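Local coordinates for protein beta-1,4-galactanase (Humicola insolens, PDB 1HJQ) that hydrolyses the beta-1,4-galactosidic linkages of type I arabinogalactans as a family 53 glycoside hydrolase, at residues Y61-A66 with N118-A123. Sequence-based numbering, arbitrary orientation.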
loop_
_atom_site.group_PDB
_atom_site.type_symbol
_atom_site.label_atom_id
_atom_site.label_comp_id
_atom_site.label_asym_id
_atom_site.label_seq_id
_atom_site.Cartn_x
_atom_site.Cartn_y
_atom_site.Cartn_z
ATOM N N TYR A 61 15.343 -7.467 -5.300
ATOM C CA TYR A 61 14.992 -7.453 -3.889
ATOM C C TYR A 61 13.558 -7.920 -3.677
ATOM O O TYR A 61 13.283 -8.715 -2.778
ATOM C CB TYR A 61 15.160 -6.031 -3.322
ATOM C CG TYR A 61 14.771 -5.877 -1.862
ATOM C CD1 TYR A 61 13.432 -5.862 -1.467
ATOM C CD2 TYR A 61 15.744 -5.776 -0.872
ATOM C CE1 TYR A 61 13.074 -5.759 -0.125
ATOM C CE2 TYR A 61 15.398 -5.673 0.472
ATOM C CZ TYR A 61 14.063 -5.666 0.841
ATOM O OH TYR A 61 13.725 -5.583 2.177
ATOM N N ASN A 62 12.642 -7.433 -4.504
ATOM C CA ASN A 62 11.244 -7.809 -4.358
ATOM C C ASN A 62 10.948 -9.224 -4.809
ATOM O O ASN A 62 9.962 -9.819 -4.374
ATOM C CB ASN A 62 10.349 -6.814 -5.097
ATOM C CG ASN A 62 10.142 -5.537 -4.312
ATOM O OD1 ASN A 62 9.406 -5.518 -3.321
ATOM N ND2 ASN A 62 10.804 -4.465 -4.733
ATOM N N ILE A 63 11.793 -9.771 -5.673
ATOM C CA ILE A 63 11.589 -11.134 -6.131
ATOM C C ILE A 63 11.954 -12.124 -5.036
ATOM O O ILE A 63 11.305 -13.155 -4.884
ATOM C CB ILE A 63 12.405 -11.429 -7.391
ATOM C CG1 ILE A 63 11.737 -10.735 -8.576
ATOM C CG2 ILE A 63 12.521 -12.935 -7.610
ATOM C CD1 ILE A 63 12.311 -11.106 -9.908
ATOM N N GLN A 64 12.990 -11.810 -4.264
ATOM C CA GLN A 64 13.397 -12.689 -3.171
ATOM C C GLN A 64 12.269 -12.702 -2.142
ATOM O O GLN A 64 11.934 -13.750 -1.586
ATOM C CB GLN A 64 14.691 -12.187 -2.527
ATOM C CG GLN A 64 15.662 -13.306 -2.162
ATOM C CD GLN A 64 16.960 -12.786 -1.565
ATOM O OE1 GLN A 64 17.626 -11.921 -2.151
ATOM N NE2 GLN A 64 17.331 -13.310 -0.397
ATOM N N LEU A 65 11.673 -11.535 -1.908
ATOM C CA LEU A 65 10.570 -11.413 -0.960
ATOM C C LEU A 65 9.341 -12.178 -1.416
ATOM O O LEU A 65 8.753 -12.946 -0.656
ATOM C CB LEU A 65 10.191 -9.948 -0.761
ATOM C CG LEU A 65 11.066 -9.167 0.212
ATOM C CD1 LEU A 65 10.498 -7.769 0.429
ATOM C CD2 LEU A 65 11.112 -9.923 1.518
ATOM N N ALA A 66 8.951 -11.952 -2.662
ATOM C CA ALA A 66 7.786 -12.620 -3.226
ATOM C C ALA A 66 7.914 -14.129 -3.065
ATOM O O ALA A 66 7.045 -14.783 -2.491
ATOM C CB ALA A 66 7.646 -12.257 -4.695
ATOM N N ASN A 118 6.811 -9.040 -16.008
ATOM C CA ASN A 118 7.300 -10.253 -16.651
ATOM C C ASN A 118 8.399 -10.880 -15.807
ATOM O O ASN A 118 8.662 -12.078 -15.889
ATOM C CB ASN A 118 7.824 -9.952 -18.058
ATOM C CG ASN A 118 6.716 -9.886 -19.085
ATOM O OD1 ASN A 118 5.792 -10.695 -19.063
ATOM N ND2 ASN A 118 6.809 -8.930 -20.004
ATOM N N ARG A 119 9.036 -10.061 -14.985
ATOM C CA ARG A 119 10.098 -10.547 -14.123
ATOM C C ARG A 119 9.506 -11.549 -13.130
ATOM O O ARG A 119 10.103 -12.590 -12.847
ATOM C CB ARG A 119 10.734 -9.374 -13.392
ATOM C CG ARG A 119 12.038 -9.708 -12.736
ATOM C CD ARG A 119 13.117 -10.027 -13.751
ATOM N NE ARG A 119 14.319 -10.483 -13.061
ATOM C CZ ARG A 119 15.121 -9.700 -12.345
ATOM N NH1 ARG A 119 14.866 -8.404 -12.225
ATOM N NH2 ARG A 119 16.168 -10.226 -11.721
ATOM N N PHE A 120 8.324 -11.233 -12.607
ATOM C CA PHE A 120 7.650 -12.126 -11.672
ATOM C C PHE A 120 7.085 -13.334 -12.417
ATOM O O PHE A 120 7.191 -14.468 -11.950
ATOM C CB PHE A 120 6.516 -11.398 -10.944
ATOM C CG PHE A 120 6.988 -10.441 -9.897
ATOM C CD1 PHE A 120 7.167 -9.095 -10.192
ATOM C CD2 PHE A 120 7.284 -10.891 -8.618
ATOM C CE1 PHE A 120 7.637 -8.209 -9.228
ATOM C CE2 PHE A 120 7.755 -10.014 -7.645
ATOM C CZ PHE A 120 7.932 -8.673 -7.951
ATOM N N ALA A 121 6.488 -13.083 -13.577
ATOM C CA ALA A 121 5.911 -14.143 -14.392
ATOM C C ALA A 121 6.961 -15.197 -14.723
ATOM O O ALA A 121 6.746 -16.392 -14.514
ATOM C CB ALA A 121 5.346 -13.559 -15.672
ATOM N N ASP A 122 8.099 -14.745 -15.241
ATOM C CA ASP A 122 9.180 -15.650 -15.604
ATOM C C ASP A 122 9.737 -16.370 -14.383
ATOM O O ASP A 122 10.250 -17.486 -14.490
ATOM C CB ASP A 122 10.310 -14.883 -16.301
ATOM C CG ASP A 122 9.860 -14.229 -17.597
ATOM O OD1 ASP A 122 8.807 -14.637 -18.149
ATOM O OD2 ASP A 122 10.571 -13.314 -18.066
ATOM N N ALA A 123 9.641 -15.726 -13.224
ATOM C CA ALA A 123 10.138 -16.304 -11.988
ATOM C C ALA A 123 9.134 -17.287 -11.412
ATOM O O ALA A 123 9.435 -18.000 -10.461
ATOM C CB ALA A 123 10.421 -15.214 -10.991
#
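Ile63 and Phe120 have the nearest CA atoms, 6.9 Å apart, of two helix segments, 61-66 and 118-123, whose axes come within 10.8 Å and diverge by 42° while running in the same general sense. No hydrogen bond crosses between the two segments, and the contact is mostly side-chain packing. The side chains of Ile63 and Phe120 run alongside each other in opposing senses. Ile63 CG1 lies over one face of the Phe120 ring, displaced toward the rim, at 4.2 Å from Phe120 CE2. Beyond it, the CD1 methyl is modelled over one face of the Arg119 guanidinium, also off-centre, and the two side chains cross at roughly a right angle; its approach to the aliphatic part of Arg119 is too close to be trusted in detail.

The Phe120 ring is engaged at its edge as well as over its face. Ala66, whose CB points toward the second helix, meets that edge in the plane of the ring, with CB 3.7 Å from Phe120 CE2. Asn62 touches the same margin: its backbone O, which accepts a hydrogen bond from Gln46 NE2, is 4.0 Å from Phe120 CE2, and its CB is 4.2 Å from Phe120 CZ. Its amide is turned from the ring, and ND2 is held by the backbone oxygens of Asn58 and Arg47. Arg119 extends the link between the helices through a salt bridge from NH2 to Asp60.

The arrangement illustrates how consecutive helices of a TIM barrel pack side by side around the parallel sheet. Helices 59-71 and 102-123 are separated in sequence by strand 75-80; Ala66 and Phe120 both touch Leu76 on this strand, and Phe120 also reaches Ile78, so the aromatic ring joins the helix-helix seam to the barrel wall beneath.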